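Local coordinates for profilin-2 (Acanthamoeba castellanii, PDB 1F2K), which binds monomeric actin and thereby modulates its polymerization, and also binds PIP2, restraining the formation of IP3 and diacylglycerol, at residues R71-D74 and R75-Y78. Sequence-based numbering, arbitrary orientation.
Sequences RADD and RSVY
Asp73 OD1 accepts two backbone N-H groups, Ser76 N at 2.6 Å and Arg75 N at 2.7 Å, a compact example of how an Asx turn can close a beta hairpin. This hairpin joins strands 65-72 and 76-81 in the antiparallel sheet of the profilin fold. With CG between the backbone N and the carbonyl carbon (chi1 51°), the carboxylate reaches across to the backbone of Arg75 and Ser76; its anti lone pair serves Arg75 N, whereas Ser76 N comes from above the carboxylate plane.

The main chain ties the two arms together through Asp73 N to Ser76 O (2.9 Å), Tyr78 N to Arg71 O (3.1 Å) and a weak return bond from Arg71 N to Tyr78 O.

On the face carrying Arg71 and Tyr78, the two side chains run side by side. Arg71 CD makes a CH-pi contact over the phenol ring, 4.2 Å from its centroid, and NE follows over the same ring toward its rim, with guanidinium and ring planes 33° apart. Opposite, Ala72 and Val77 face helix 53-58.

Beyond the turn, Arg75 NH2 forms salt bridges with Asp118 and Glu114 of helix 106-121, its side chain about 8 Å from that of the actin-binding Lys115; Glu114 is also hydrogen-bonded to Ser76 OG and Tyr78 OH. One water links the polar side chains, donating to Asp73 OD1 at 2.8 Å, lying 2.5 Å from Ser76 OG and weakly accepting from Arg71 NH1.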
loop_
_atom_site.group_PDB
_atom_site.type_symbol
_atom_site.label_atom_id
_atom_site.label_comp_id
_atom_site.label_asym_id
_atom_site.label_seq_id
_atom_site.Cartn_x
_atom_site.Cartn_y
_atom_site.Cartn_z
ATOM N N ARG A 71 -9.687 -7.031 -1.992
ATOM C CA ARG A 71 -9.643 -7.464 -0.598
ATOM C C ARG A 71 -9.808 -6.290 0.354
ATOM O O ARG A 71 -9.321 -5.206 0.068
ATOM C CB ARG A 71 -8.313 -8.156 -0.268
ATOM C CG ARG A 71 -8.281 -8.650 1.181
ATOM C CD ARG A 71 -6.913 -8.895 1.778
ATOM N NE ARG A 71 -6.253 -10.105 1.307
ATOM C CZ ARG A 71 -5.609 -10.987 2.082
ATOM N NH1 ARG A 71 -5.527 -10.816 3.386
ATOM N NH2 ARG A 71 -5.029 -12.055 1.548
ATOM N N ALA A 72 -10.508 -6.487 1.478
ATOM C CA ALA A 72 -10.619 -5.401 2.445
ATOM C C ALA A 72 -10.938 -5.874 3.863
ATOM O O ALA A 72 -12.084 -6.157 4.183
ATOM C CB ALA A 72 -11.642 -4.380 1.986
ATOM N N ASP A 73 -9.920 -5.986 4.718
ATOM C CA ASP A 73 -10.164 -6.384 6.102
ATOM C C ASP A 73 -9.510 -5.409 7.075
ATOM O O ASP A 73 -9.165 -4.293 6.696
ATOM C CB ASP A 73 -9.695 -7.805 6.361
ATOM C CG ASP A 73 -8.296 -8.033 5.918
ATOM O OD1 ASP A 73 -7.335 -7.454 6.516
ATOM O OD2 ASP A 73 -8.180 -8.801 4.948
ATOM N N ASP A 74 -9.339 -5.788 8.328
ATOM C CA ASP A 74 -8.770 -4.813 9.236
ATOM C C ASP A 74 -7.275 -4.732 9.212
ATOM O O ASP A 74 -6.676 -4.000 9.996
ATOM C CB ASP A 74 -9.302 -4.978 10.680
ATOM C CG ASP A 74 -9.161 -6.380 11.211
ATOM O OD1 ASP A 74 -9.603 -7.325 10.506
ATOM O OD2 ASP A 74 -8.617 -6.533 12.340
ATOM N N ARG A 75 -6.670 -5.461 8.283
ATOM C CA ARG A 75 -5.220 -5.433 8.134
ATOM C C ARG A 75 -4.806 -5.131 6.700
ATOM O O ARG A 75 -3.850 -4.384 6.474
ATOM C CB ARG A 75 -4.590 -6.757 8.574
ATOM C CG ARG A 75 -3.174 -6.913 8.106
ATOM C CD ARG A 75 -2.434 -8.063 8.791
ATOM N NE ARG A 75 -1.281 -8.452 7.991
ATOM C CZ ARG A 75 -0.115 -8.795 8.493
ATOM N NH1 ARG A 75 0.089 -8.797 9.812
ATOM N NH2 ARG A 75 0.848 -9.165 7.671
ATOM N N SER A 76 -5.549 -5.685 5.734
ATOM C CA SER A 76 -5.193 -5.506 4.328
ATOM C C SER A 76 -6.238 -4.925 3.385
ATOM O O SER A 76 -7.445 -5.138 3.522
ATOM C CB SER A 76 -4.715 -6.852 3.783
ATOM O OG SER A 76 -3.825 -7.511 4.700
ATOM N N VAL A 77 -5.771 -4.151 2.423
ATOM C CA VAL A 77 -6.672 -3.608 1.431
ATOM C C VAL A 77 -5.881 -3.678 0.121
ATOM O O VAL A 77 -4.780 -3.134 -0.002
ATOM C CB VAL A 77 -7.098 -2.184 1.729
ATOM C CG1 VAL A 77 -7.822 -1.642 0.543
ATOM C CG2 VAL A 77 -8.041 -2.126 2.929
ATOM N N TYR A 78 -6.440 -4.417 -0.828
ATOM C CA TYR A 78 -5.833 -4.644 -2.121
ATOM C C TYR A 78 -6.766 -4.148 -3.191
ATOM O O TYR A 78 -7.969 -4.394 -3.131
ATOM C CB TYR A 78 -5.648 -6.131 -2.383
ATOM C CG TYR A 78 -4.676 -6.920 -1.552
ATOM C CD1 TYR A 78 -3.986 -6.374 -0.465
ATOM C CD2 TYR A 78 -4.495 -8.250 -1.814
ATOM C CE1 TYR A 78 -3.125 -7.185 0.344
ATOM C CE2 TYR A 78 -3.661 -9.050 -1.032
ATOM C CZ TYR A 78 -2.977 -8.530 0.044
ATOM O OH TYR A 78 -2.190 -9.404 0.802
HETATM O O HOH W 1 -5.293 -9.190 5.809
#